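Local coordinates for nuclear inclusion protein A (PDB 3MMG) that probably acts as a chymotrypsin-like cysteine peptidase of potyviral family C4, cutting peptide bonds in the viral polyprotein, at residues H46-N51 with I83-A88; Y40-Q45 with T189-A194; G165-T170 with G175-V180; V109-T114 with D148-S153. The protein carries 3 engineered substitutions. All coordinates share one frame; numbering follows the deposited sequence.

Interaction 1: H46-N51 with I83-A88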
loop_
_atom_site.group_PDB
_atom_site.type_symbol
_atom_site.label_atom_id
_atom_site.label_comp_id
_atom_site.label_asym_id
_atom_site.label_seq_id
_atom_site.Cartn_x
_atom_site.Cartn_y
_atom_site.Cartn_z
ATOM N N HIS A 46 3.079 -8.785 1.041
ATOM C CA HIS A 46 2.214 -9.961 0.983
ATOM C C HIS A 46 1.486 -10.179 -0.348
ATOM O O HIS A 46 0.869 -11.229 -0.557
ATOM C CB HIS A 46 1.270 -10.030 2.177
ATOM C CG HIS A 46 0.028 -9.196 2.065
ATOM N ND1 HIS A 46 -0.095 -7.976 2.699
ATOM C CD2 HIS A 46 -1.179 -9.451 1.499
ATOM C CE1 HIS A 46 -1.313 -7.498 2.493
ATOM N NE2 HIS A 46 -1.995 -8.376 1.776
ATOM N N LEU A 47 1.592 -9.205 -1.251
ATOM C CA LEU A 47 1.190 -9.406 -2.638
ATOM C C LEU A 47 1.931 -10.603 -3.246
ATOM O O LEU A 47 1.393 -11.278 -4.115
ATOM C CB LEU A 47 1.476 -8.149 -3.472
ATOM C CG LEU A 47 1.276 -8.225 -4.993
ATOM C CD1 LEU A 47 -0.208 -8.446 -5.317
ATOM C CD2 LEU A 47 1.796 -6.935 -5.567
ATOM N N PHE A 48 3.145 -10.875 -2.777
ATOM C CA PHE A 48 3.962 -11.952 -3.344
ATOM C C PHE A 48 4.126 -13.150 -2.417
ATOM O O PHE A 48 5.117 -13.886 -2.509
ATOM C CB PHE A 48 5.306 -11.402 -3.787
ATOM C CG PHE A 48 5.182 -10.283 -4.774
ATOM C CD1 PHE A 48 5.497 -8.981 -4.409
ATOM C CD2 PHE A 48 4.718 -10.531 -6.058
ATOM C CE1 PHE A 48 5.363 -7.932 -5.329
ATOM C CE2 PHE A 48 4.575 -9.501 -6.983
ATOM C CZ PHE A 48 4.899 -8.206 -6.624
ATOM N N ARG A 49 3.148 -13.348 -1.541
ATOM C CA ARG A 49 3.083 -14.541 -0.693
ATOM C C ARG A 49 3.276 -15.817 -1.498
ATOM O O ARG A 49 3.996 -16.730 -1.072
ATOM C CB ARG A 49 1.719 -14.628 -0.042
ATOM C CG ARG A 49 1.567 -13.775 1.157
ATOM C CD ARG A 49 0.228 -14.049 1.795
ATOM N NE ARG A 49 -0.923 -13.743 0.947
ATOM C CZ ARG A 49 -2.167 -13.668 1.417
ATOM N NH1 ARG A 49 -2.390 -13.874 2.705
ATOM N NH2 ARG A 49 -3.184 -13.395 0.619
ATOM N N ARG A 50 2.602 -15.882 -2.645
ATOM C CA ARG A 50 2.712 -17.011 -3.554
ATOM C C ARG A 50 3.699 -16.663 -4.656
ATOM O O ARG A 50 3.585 -15.617 -5.304
ATOM C CB ARG A 50 1.356 -17.363 -4.159
ATOM C CG ARG A 50 0.265 -17.604 -3.145
ATOM C CD ARG A 50 -0.847 -18.459 -3.740
ATOM N NE ARG A 50 -1.793 -18.901 -2.716
ATOM C CZ ARG A 50 -2.436 -20.067 -2.733
ATOM N NH1 ARG A 50 -2.243 -20.939 -3.720
ATOM N NH2 ARG A 50 -3.274 -20.368 -1.750
ATOM N N ASN A 51 4.662 -17.555 -4.869
ATOM C CA ASN A 51 5.661 -17.380 -5.918
ATOM C C ASN A 51 5.108 -17.540 -7.344
ATOM O O ASN A 51 4.140 -18.287 -7.572
ATOM C CB ASN A 51 6.828 -18.353 -5.697
ATOM C CG ASN A 51 8.042 -17.996 -6.533
ATOM O OD1 ASN A 51 8.473 -16.838 -6.556
ATOM N ND2 ASN A 51 8.594 -18.989 -7.235
ATOM N N ILE A 83 6.807 -3.153 -0.167
ATOM C CA ILE A 83 7.802 -3.489 -1.182
ATOM C C ILE A 83 7.682 -2.481 -2.320
ATOM O O ILE A 83 6.603 -1.948 -2.554
ATOM C CB ILE A 83 7.643 -4.946 -1.695
ATOM C CG1 ILE A 83 8.849 -5.337 -2.560
ATOM C CG2 ILE A 83 6.322 -5.148 -2.449
ATOM C CD1 ILE A 83 9.170 -6.793 -2.465
ATOM N N VAL A 84 8.799 -2.195 -2.978
ATOM C CA VAL A 84 8.814 -1.320 -4.138
ATOM C C VAL A 84 9.206 -2.189 -5.328
ATOM O O VAL A 84 10.145 -2.967 -5.246
ATOM C CB VAL A 84 9.788 -0.113 -3.989
ATOM C CG1 VAL A 84 9.630 0.817 -5.157
ATOM C CG2 VAL A 84 9.512 0.682 -2.673
ATOM N N ILE A 85 8.455 -2.070 -6.417
ATOM C CA ILE A 85 8.694 -2.875 -7.624
ATOM C C ILE A 85 9.055 -1.914 -8.736
ATOM O O ILE A 85 8.347 -0.928 -8.956
ATOM C CB ILE A 85 7.407 -3.660 -8.037
ATOM C CG1 ILE A 85 6.812 -4.445 -6.851
ATOM C CG2 ILE A 85 7.683 -4.585 -9.206
ATOM C CD1 ILE A 85 5.346 -4.683 -7.005
ATOM N N LYS A 86 10.145 -2.193 -9.455
ATOM C CA LYS A 86 10.538 -1.321 -10.551
ATOM C C LYS A 86 9.957 -1.859 -11.860
ATOM O O LYS A 86 10.108 -3.029 -12.174
ATOM C CB LYS A 86 12.062 -1.209 -10.667
ATOM C CG LYS A 86 12.501 -0.057 -11.574
ATOM C CD LYS A 86 14.009 0.038 -11.705
ATOM C CE LYS A 86 14.397 1.237 -12.588
ATOM N NZ LYS A 86 15.782 1.735 -12.264
ATOM N N MET A 87 9.310 -0.991 -12.621
ATOM C CA MET A 87 8.717 -1.418 -13.879
ATOM C C MET A 87 9.723 -1.293 -15.024
ATOM O O MET A 87 10.663 -0.471 -14.981
ATOM C CB MET A 87 7.481 -0.571 -14.168
ATOM C CG MET A 87 6.341 -0.773 -13.146
ATOM S SD MET A 87 5.602 -2.413 -13.307
ATOM C CE MET A 87 6.234 -3.232 -11.855
ATOM N N ALA A 88 9.492 -2.089 -16.072
ATOM C CA ALA A 88 10.247 -1.974 -17.324
ATOM C C ALA A 88 10.131 -0.596 -18.022
ATOM O O ALA A 88 9.167 0.155 -17.815
ATOM C CB ALA A 88 9.764 -3.082 -18.266
#
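The leading edge of the Phe48 ring butts against two isoleucines that project from strand 83-86. Ile85 meets it head-on: its terminal methyl CD1 lies in the plane of the ring, 3.6 Å from Phe48 CZ, and is thus centred on the rim bond between CZ and CE1. The branch methyl of Ile83 fits the same rim from two residues earlier in the strand, with CG2 at 4.1 Å from Phe48 CE1. Residues 83 and 85 alternate with Val84, so both isoleucines turn to one side of the strand, and the edge of the ring meets the bumps made by their methyls. With CG beside its own backbone N and anti to the carbonyl carbon (chi1 -57°), the Phe48 ring is directed at the strand. Leu47 backs the ring from within the same turn, its CG standing 3.9 Å above the ring plane and over the centre, while its CD2 extends to 4.4 Å from Ile85 CD1. This turn, whose 3-10 segment runs in from before His46 and takes in Leu47, follows strand 40-43 in the first beta domain of a chymotrypsin-like fold. His46 bonds through ND1 to Asp81 and touches Ala151, an engineered residue that is cysteine in nature, consistent with the His-Asp-Cys triad of this family. No hydrogen bond crosses here; large apolar residues suit the place because close packing alone joins the turn to the strand. Met74 of the adjoining strand 74-76 touches Phe48, Ile83 and Ile85 alike, and Leu32 packs on Leu47.

Interaction 2: Y40-Q45 with T189-A194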
loop_
_atom_site.group_PDB
_atom_site.type_symbol
_atom_site.label_atom_id
_atom_site.label_comp_id
_atom_site.label_asym_id
_atom_site.label_seq_id
_atom_site.Cartn_x
_atom_site.Cartn_y
_atom_site.Cartn_z
ATOM N N TYR A 40 7.909 3.221 -10.482
ATOM C CA TYR A 40 7.784 2.318 -9.346
ATOM C C TYR A 40 6.336 2.075 -8.963
ATOM O O TYR A 40 5.489 2.973 -9.078
ATOM C CB TYR A 40 8.516 2.886 -8.113
ATOM C CG TYR A 40 9.927 3.314 -8.413
ATOM C CD1 TYR A 40 10.288 4.659 -8.385
ATOM C CD2 TYR A 40 10.899 2.364 -8.729
ATOM C CE1 TYR A 40 11.606 5.064 -8.701
ATOM C CE2 TYR A 40 12.213 2.746 -9.036
ATOM C CZ TYR A 40 12.555 4.089 -9.011
ATOM O OH TYR A 40 13.855 4.478 -9.315
ATOM N N ILE A 41 6.080 0.858 -8.500
ATOM C CA ILE A 41 4.821 0.487 -7.854
ATOM C C ILE A 41 5.114 0.125 -6.411
ATOM O O ILE A 41 5.967 -0.720 -6.147
ATOM C CB ILE A 41 4.173 -0.762 -8.538
ATOM C CG1 ILE A 41 4.018 -0.535 -10.056
ATOM C CG2 ILE A 41 2.813 -1.114 -7.901
ATOM C CD1 ILE A 41 3.140 0.608 -10.413
ATOM N N ILE A 42 4.408 0.775 -5.491
ATOM C CA ILE A 42 4.586 0.541 -4.057
ATOM C C ILE A 42 3.428 -0.355 -3.655
ATOM O O ILE A 42 2.254 -0.055 -3.964
ATOM C CB ILE A 42 4.508 1.868 -3.287
ATOM C CG1 ILE A 42 5.682 2.818 -3.645
ATOM C CG2 ILE A 42 4.397 1.618 -1.781
ATOM C CD1 ILE A 42 5.330 4.299 -3.500
ATOM N N ALA A 43 3.733 -1.470 -3.002
ATOM C CA ALA A 43 2.692 -2.430 -2.662
ATOM C C ALA A 43 2.998 -3.092 -1.324
ATOM O O ALA A 43 4.056 -2.868 -0.749
ATOM C CB ALA A 43 2.567 -3.491 -3.770
ATOM N N ASN A 44 2.071 -3.913 -0.841
ATOM C CA ASN A 44 2.378 -4.779 0.313
ATOM C C ASN A 44 3.348 -5.888 -0.098
ATOM O O ASN A 44 3.222 -6.435 -1.190
ATOM C CB ASN A 44 1.120 -5.460 0.838
ATOM C CG ASN A 44 0.074 -4.476 1.325
ATOM O OD1 ASN A 44 -0.808 -4.092 0.568
ATOM N ND2 ASN A 44 0.197 -4.028 2.575
ATOM N N GLN A 45 4.297 -6.245 0.775
ATOM C CA GLN A 45 5.078 -7.495 0.539
ATOM C C GLN A 45 4.202 -8.723 0.338
ATOM O O GLN A 45 4.525 -9.588 -0.494
ATOM C CB GLN A 45 6.074 -7.785 1.671
ATOM C CG GLN A 45 7.268 -6.849 1.644
ATOM C CD GLN A 45 8.274 -7.175 2.715
ATOM O OE1 GLN A 45 8.255 -8.262 3.261
ATOM N NE2 GLN A 45 9.158 -6.236 3.014
ATOM N N THR A 189 15.287 7.455 0.206
ATOM C CA THR A 189 15.960 6.194 0.529
ATOM C C THR A 189 15.610 5.026 -0.386
ATOM O O THR A 189 16.486 4.221 -0.723
ATOM C CB THR A 189 15.679 5.778 1.992
ATOM O OG1 THR A 189 15.966 6.879 2.854
ATOM C CG2 THR A 189 16.516 4.566 2.411
ATOM N N TYR A 190 14.342 4.914 -0.774
ATOM C CA TYR A 190 13.879 3.734 -1.494
ATOM C C TYR A 190 13.598 3.993 -2.981
ATOM O O TYR A 190 13.775 3.102 -3.816
ATOM C CB TYR A 190 12.666 3.105 -0.804
ATOM C CG TYR A 190 13.018 2.459 0.516
ATOM C CD1 TYR A 190 13.060 3.213 1.698
ATOM C CD2 TYR A 190 13.355 1.105 0.572
ATOM C CE1 TYR A 190 13.412 2.626 2.910
ATOM C CE2 TYR A 190 13.705 0.512 1.763
ATOM C CZ TYR A 190 13.732 1.268 2.932
ATOM O OH TYR A 190 14.092 0.643 4.116
ATOM N N LEU A 191 13.183 5.208 -3.319
ATOM C CA LEU A 191 12.831 5.488 -4.711
ATOM C C LEU A 191 13.962 6.182 -5.466
ATOM O O LEU A 191 14.309 5.768 -6.573
ATOM C CB LEU A 191 11.511 6.270 -4.820
ATOM C CG LEU A 191 10.339 5.714 -3.986
ATOM C CD1 LEU A 191 9.037 6.460 -4.237
ATOM C CD2 LEU A 191 10.164 4.239 -4.272
ATOM N N ASP A 192 14.533 7.226 -4.877
ATOM C CA ASP A 192 15.548 8.035 -5.559
ATOM C C ASP A 192 16.868 7.274 -5.624
ATOM O O ASP A 192 17.667 7.483 -6.545
ATOM C CB ASP A 192 15.748 9.383 -4.852
ATOM C CG ASP A 192 14.557 10.334 -5.018
ATOM O OD1 ASP A 192 13.685 10.088 -5.870
ATOM O OD2 ASP A 192 14.487 11.350 -4.288
ATOM N N ALA A 193 17.078 6.377 -4.663
ATOM C CA ALA A 193 18.343 5.655 -4.515
ATOM C C ALA A 193 18.574 4.614 -5.606
ATOM O O ALA A 193 17.746 3.713 -5.816
ATOM C CB ALA A 193 18.431 5.015 -3.140
ATOM N N ALA A 194 19.718 4.731 -6.286
ATOM C CA ALA A 194 20.062 3.866 -7.427
ATOM C C ALA A 194 20.457 2.446 -7.015
ATOM O O ALA A 194 20.323 1.497 -7.795
ATOM C CB ALA A 194 21.174 4.516 -8.271
HETATM O O HOH W 1 15.876 3.594 -7.731
#
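Strand 40-43 and the last part of helix 186-192 approach each other most closely at Tyr40 and Leu191, whose CA atoms stand 7.6 Å apart, a spacing bridged by side chains and one water. The two side chains run past one another, pointing opposite ways. Leu191 CB lies 4.1 Å from Tyr40 CE1, and Leu191 CD2 lies on the same side of the ring, near Tyr40 CD1, so the aliphatic chain runs alongside it. Roughly at right angles to the tyrosine, Ile42 brings its CD1 to 4.4 Å from Leu191 CD1. An extended isoleucine serves well here, since its backbone lies well back and the long branch must span the gap. Tyrosine combines two roles. Its CG is anti to the carbonyl carbon (chi1 -50°), which carries the ring out to Leu191, and there the hydroxyl gives its proton to a water 2.7 Å from Tyr40 OH. That water in turn donates to Leu191 O at 2.9 Å and to Ala193 O at 2.7 Å, so a single molecule ties the ring to both carbonyls. Ala193 O also receives a bond from Lys75. A flat ring thus covers apolar leucine while its polar tip serves the backbone beyond. Trp197 lies nearly parallel to the Tyr40 ring, and Phe186, one turn or so back along the helix, touches both Ile42 and Leu191. The helix follows strand 177-181 of the second barrel and returns to the first domain, where strand 40-43 runs between strands 28-37 and 83-86 and Val84 touches Leu191.

Interaction 3: G165-T170 with G175-V180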
loop_
_atom_site.group_PDB
_atom_site.type_symbol
_atom_site.label_atom_id
_atom_site.label_comp_id
_atom_site.label_asym_id
_atom_site.label_seq_id
_atom_site.Cartn_x
_atom_site.Cartn_y
_atom_site.Cartn_z
ATOM N N GLY A 165 0.775 5.511 5.155
ATOM C CA GLY A 165 0.871 4.051 5.225
ATOM C C GLY A 165 -0.038 3.452 4.181
ATOM O O GLY A 165 -0.726 4.174 3.452
ATOM N N ILE A 166 -0.051 2.130 4.126
ATOM C CA ILE A 166 -0.997 1.405 3.277
ATOM C C ILE A 166 -1.680 0.301 4.070
ATOM O O ILE A 166 -1.088 -0.261 5.008
ATOM C CB ILE A 166 -0.323 0.811 2.012
ATOM C CG1 ILE A 166 0.909 -0.029 2.366
ATOM C CG2 ILE A 166 0.012 1.953 1.040
ATOM C CD1 ILE A 166 1.452 -0.881 1.192
ATOM N N HIS A 167 -2.935 0.021 3.728
ATOM C CA HIS A 167 -3.682 -0.957 4.528
ATOM C C HIS A 167 -3.022 -2.350 4.468
ATOM O O HIS A 167 -2.483 -2.707 3.437
ATOM C CB HIS A 167 -5.148 -1.019 4.107
ATOM C CG HIS A 167 -5.920 -2.033 4.895
ATOM N ND1 HIS A 167 -6.083 -1.928 6.263
ATOM C CD2 HIS A 167 -6.573 -3.156 4.516
ATOM C CE1 HIS A 167 -6.801 -2.954 6.694
ATOM N NE2 HIS A 167 -7.093 -3.726 5.654
ATOM N N SER A 168 -3.072 -3.132 5.560
ATOM C CA SER A 168 -2.353 -4.404 5.589
ATOM C C SER A 168 -3.107 -5.585 6.223
ATOM O O SER A 168 -3.290 -6.597 5.572
ATOM C CB SER A 168 -0.981 -4.234 6.264
ATOM O OG SER A 168 -0.299 -5.484 6.358
ATOM N N LEU A 169 -3.526 -5.428 7.479
ATOM C CA LEU A 169 -3.972 -6.543 8.327
ATOM C C LEU A 169 -5.348 -6.319 8.846
ATOM O O LEU A 169 -5.794 -5.183 9.005
ATOM C CB LEU A 169 -3.110 -6.666 9.594
ATOM C CG LEU A 169 -1.625 -6.936 9.621
ATOM C CD1 LEU A 169 -1.177 -6.880 11.072
ATOM C CD2 LEU A 169 -1.354 -8.317 8.998
ATOM N N THR A 170 -5.984 -7.437 9.206
ATOM C CA THR A 170 -7.162 -7.427 10.044
ATOM C C THR A 170 -7.028 -8.571 11.059
ATOM O O THR A 170 -6.365 -9.586 10.811
ATOM C CB THR A 170 -8.467 -7.529 9.215
ATOM O OG1 THR A 170 -9.600 -7.299 10.066
ATOM C CG2 THR A 170 -8.595 -8.890 8.534
ATOM N N GLY A 175 -11.996 -8.247 14.098
ATOM C CA GLY A 175 -12.175 -7.314 12.984
ATOM C C GLY A 175 -11.370 -6.025 13.054
ATOM O O GLY A 175 -11.525 -5.163 12.170
ATOM N N SER A 176 -10.529 -5.877 14.086
ATOM C CA SER A 176 -9.603 -4.730 14.191
ATOM C C SER A 176 -8.794 -4.655 12.904
ATOM O O SER A 176 -8.487 -5.687 12.322
ATOM C CB SER A 176 -8.630 -4.908 15.368
ATOM O OG SER A 176 -9.287 -4.824 16.627
ATOM N N ASN A 177 -8.443 -3.439 12.477
ATOM C CA ASN A 177 -7.687 -3.233 11.240
ATOM C C ASN A 177 -6.371 -2.508 11.489
ATOM O O ASN A 177 -6.286 -1.683 12.398
ATOM C CB ASN A 177 -8.508 -2.397 10.256
ATOM C CG ASN A 177 -9.615 -3.171 9.636
ATOM O OD1 ASN A 177 -9.535 -4.393 9.478
ATOM N ND2 ASN A 177 -10.680 -2.469 9.278
ATOM N N TYR A 178 -5.369 -2.791 10.663
ATOM C CA TYR A 178 -4.041 -2.191 10.833
ATOM C C TYR A 178 -3.450 -1.833 9.482
ATOM O O TYR A 178 -3.573 -2.599 8.521
ATOM C CB TYR A 178 -3.080 -3.123 11.573
ATOM C CG TYR A 178 -3.601 -3.576 12.897
ATOM C CD1 TYR A 178 -4.452 -4.673 12.963
ATOM C CD2 TYR A 178 -3.275 -2.899 14.086
ATOM C CE1 TYR A 178 -4.986 -5.093 14.144
ATOM C CE2 TYR A 178 -3.822 -3.348 15.320
ATOM C CZ TYR A 178 -4.666 -4.452 15.306
ATOM O OH TYR A 178 -5.263 -4.977 16.432
ATOM N N PHE A 179 -2.838 -0.657 9.426
ATOM C CA PHE A 179 -2.055 -0.280 8.275
ATOM C C PHE A 179 -0.573 -0.324 8.599
ATOM O O PHE A 179 -0.192 -0.326 9.782
ATOM C CB PHE A 179 -2.484 1.081 7.712
ATOM C CG PHE A 179 -2.081 2.288 8.521
ATOM C CD1 PHE A 179 -0.832 2.916 8.309
ATOM C CD2 PHE A 179 -2.989 2.871 9.426
ATOM C CE1 PHE A 179 -0.498 4.087 8.995
ATOM C CE2 PHE A 179 -2.665 4.068 10.106
ATOM C CZ PHE A 179 -1.417 4.660 9.903
ATOM N N VAL A 180 0.254 -0.362 7.555
ATOM C CA VAL A 180 1.724 -0.375 7.754
ATOM C C VAL A 180 2.236 0.997 7.358
ATOM O O VAL A 180 1.897 1.478 6.282
ATOM C CB VAL A 180 2.467 -1.480 6.931
ATOM C CG1 VAL A 180 1.998 -1.486 5.442
ATOM C CG2 VAL A 180 4.003 -1.340 7.056
#
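His167 reaches back over the strand that carries Tyr178 and Asn177, and its side chain can be traced outward. CB leaves the backbone with CG anti to the backbone N (chi1 179°), which lays the ring along the strand direction. One face of the ring looks onto Leu169 N. His167 ND1 passes 3.4 Å from Tyr178 O at too poor an angle for a bond and bonds instead to His142. His167 CE1 comes edge-on to Asn177 CB at 4.0 Å, with the imidazole and amide planes 82° apart. NE2, at the tip, bonds to a polar side chain of the bound peptide, as expected of the histidine in the pocket for glutamine in this family. The two strands form an antiparallel beta hairpin of the second barrel, interrupted by a classic beta bulge: Ser168 and Leu169 are set against the single Tyr178, whose carbonyl O takes Ser168 N at 3.1 Å and Leu169 N at 3.0 Å, the latter nearly straight at 176°. The extra residue probably helps His167 and Ser168 to face different surroundings, and Ser168 OG bonds to Asp81. On either side of the bulge the ordinary pairing resumes, as in Val180 N to Ile166 O. Ile166 and Val180 lie side by side, their CG1 atoms 3.6 Å apart, as suits beta-branched residues on one face of a sheet. Gly165 has no side chain where the Phe179 ring presses in, with CD1 at 3.7 Å from Gly165 CA. At the hairpin end Thr170 OG1 stands 3.0 Å from both Ser176 O and Asn177 OD1; its single proton can serve one of them at a time.

Interaction 4: V109-T114 with D148-S153. Engineered in segment 148-153: Ala151 (natural residue Cys).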
loop_
_atom_site.group_PDB
_atom_site.type_symbol
_atom_site.label_atom_id
_atom_site.label_comp_id
_atom_site.label_asym_id
_atom_site.label_seq_id
_atom_site.Cartn_x
_atom_site.Cartn_y
_atom_site.Cartn_z
ATOM N N VAL A 109 -6.526 9.738 9.896
ATOM C CA VAL A 109 -6.344 9.281 8.504
ATOM C C VAL A 109 -7.652 8.951 7.796
ATOM O O VAL A 109 -8.624 8.512 8.428
ATOM C CB VAL A 109 -5.396 8.038 8.393
ATOM C CG1 VAL A 109 -3.970 8.381 8.847
ATOM C CG2 VAL A 109 -5.965 6.841 9.171
ATOM N N CYS A 110 -7.678 9.208 6.478
ATOM C CA CYS A 110 -8.728 8.685 5.563
ATOM C C CYS A 110 -8.136 7.694 4.581
ATOM O O CYS A 110 -7.032 7.918 4.066
ATOM C CB CYS A 110 -9.356 9.799 4.723
ATOM S SG CYS A 110 -10.312 10.997 5.612
ATOM N N MET A 111 -8.883 6.634 4.261
ATOM C CA MET A 111 -8.438 5.719 3.229
ATOM C C MET A 111 -8.874 6.300 1.898
ATOM O O MET A 111 -9.999 6.811 1.760
ATOM C CB MET A 111 -9.010 4.329 3.480
ATOM C CG MET A 111 -8.429 3.282 2.526
ATOM S SD MET A 111 -8.981 1.612 2.975
ATOM C CE MET A 111 -8.291 1.425 4.611
ATOM N N VAL A 112 -7.985 6.210 0.917
ATOM C CA VAL A 112 -8.272 6.716 -0.420
ATOM C C VAL A 112 -8.177 5.556 -1.415
ATOM O O VAL A 112 -7.262 4.735 -1.332
ATOM C CB VAL A 112 -7.285 7.810 -0.813
ATOM C CG1 VAL A 112 -7.499 8.183 -2.286
ATOM C CG2 VAL A 112 -7.464 9.035 0.078
ATOM N N SER A 113 -9.089 5.520 -2.382
ATOM C CA SER A 113 -9.004 4.490 -3.420
ATOM C C SER A 113 -9.508 5.085 -4.739
ATOM O O SER A 113 -9.728 6.310 -4.864
ATOM C CB SER A 113 -9.797 3.248 -2.985
ATOM O OG SER A 113 -9.655 2.162 -3.884
ATOM N N THR A 114 -9.676 4.213 -5.716
ATOM C CA THR A 114 -10.041 4.651 -7.036
ATOM C C THR A 114 -10.974 3.620 -7.627
ATOM O O THR A 114 -10.901 2.428 -7.319
ATOM C CB THR A 114 -8.772 4.889 -7.916
ATOM O OG1 THR A 114 -9.136 5.394 -9.212
ATOM C CG2 THR A 114 -7.943 3.609 -8.050
ATOM N N ASP A 148 -11.644 -7.755 2.239
ATOM C CA ASP A 148 -10.528 -8.435 1.585
ATOM C C ASP A 148 -10.424 -7.817 0.190
ATOM O O ASP A 148 -11.423 -7.626 -0.496
ATOM C CB ASP A 148 -10.753 -9.964 1.511
ATOM C CG ASP A 148 -10.710 -10.650 2.878
ATOM O OD1 ASP A 148 -10.155 -10.088 3.847
ATOM O OD2 ASP A 148 -11.232 -11.791 2.983
ATOM N N GLY A 149 -9.218 -7.463 -0.222
ATOM C CA GLY A 149 -9.070 -6.814 -1.508
ATOM C C GLY A 149 -8.540 -5.399 -1.362
ATOM O O GLY A 149 -8.025 -4.836 -2.318
ATOM N N GLN A 150 -8.680 -4.816 -0.173
ATOM C CA GLN A 150 -8.327 -3.405 0.007
ATOM C C GLN A 150 -6.940 -3.171 0.593
ATOM O O GLN A 150 -6.519 -2.012 0.800
ATOM C CB GLN A 150 -9.401 -2.704 0.851
ATOM C CG GLN A 150 -10.701 -2.457 0.081
ATOM C CD GLN A 150 -11.674 -1.655 0.898
ATOM O OE1 GLN A 150 -12.430 -2.210 1.683
ATOM N NE2 GLN A 150 -11.636 -0.327 0.741
ATOM N N ALA A 151 -6.212 -4.252 0.870
ATOM C CA ALA A 151 -4.804 -4.073 1.274
ATOM C C ALA A 151 -4.080 -3.275 0.182
ATOM O O ALA A 151 -4.357 -3.433 -1.026
ATOM C CB ALA A 151 -4.112 -5.390 1.561
ATOM N N GLY A 152 -3.192 -2.391 0.610
ATOM C CA GLY A 152 -2.437 -1.542 -0.322
ATOM C C GLY A 152 -3.041 -0.173 -0.533
ATOM O O GLY A 152 -2.379 0.714 -1.110
ATOM N N SER A 153 -4.279 0.020 -0.066
ATOM C CA SER A 153 -4.954 1.319 -0.151
ATOM C C SER A 153 -4.239 2.323 0.740
ATOM O O SER A 153 -3.967 2.027 1.921
ATOM C CB SER A 153 -6.437 1.205 0.232
ATOM O OG SER A 153 -7.106 0.239 -0.589
HETATM O O HOH W 2 -6.897 1.967 -2.867
HETATM O O HOH W 3 -9.873 0.687 -1.131
#
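The type II turn from Gln150 to Ser153, part of the loop that carries the nucleophile in proteases of this fold, packs against Met111 of strand 109-116. Ser153 and Gln150 do the touching. Met111 CG is anti to the backbone N (chi1 -173°), and its chain runs out straight from the strand before bending at the sulfur. Met111 CG lies 3.7 Å from Ser153 CB, and Met111 SD stands 4.0 Å from Gln150 NE2 where the two side chains pass at an angle. Methionine suits this seam, since a long, unbranched, apolar side chain can reach from the strand to lie on Ser153 CB. The loop lies between strands 139-142 and 154-157 of the second barrel. Its sequence, Gly149-Gln150-Ala151-Gly152, with Ala151 engineered from the natural cysteine, matches the Gly-x-Cys-Gly motif of 3C-like proteases. Consistent with this, Gly149 makes backbone hydrogen bonds to the bound peptide and the engineered Ala151 touches His46. Gly152 takes a positive phi, 96°, as the third residue of a type II turn does. The turn is closed twice on one carbonyl: Ser153 N lies 3.1 Å from Gln150 O, and Ser153 OG donates to Gln150 O at 2.7 Å, both from the same face of its plane. Serine is well chosen, because its hydroxyl also accepts from two waters. One, 2.9 Å from Ser153 OG, also donates to Val112 O and bonds to Ser113 OG. The other accepts from Gln150 NE2 at 2.8 Å, while the opposite amide atom, OE1, bonds to Lys147 N.

How the interactions relate
All four contacts are largely buried; only interaction 3 reaches an exposed residue, Gly175 at the hairpin end. Interaction 1 lies within the first domain, and interaction 2 ties its strand 40-43, neighbour of 83-86, to the helix that follows the second barrel; the first is purely apolar, the second adds a water beside the helix. Interactions 3 and 4 lie in the second barrel. Interaction 3, the most extensive, is held by backbone hydrogen bonds, and interaction 4 by side-chain packing with waters. They adjoin through probable backbone bonds, His167 N to Ser153 O and Gly152 N to His167 O. The domains meet around His46, whose CE1 lies 3.6 Å from Ala151 CB, and Asn44, which bonds to His167 O.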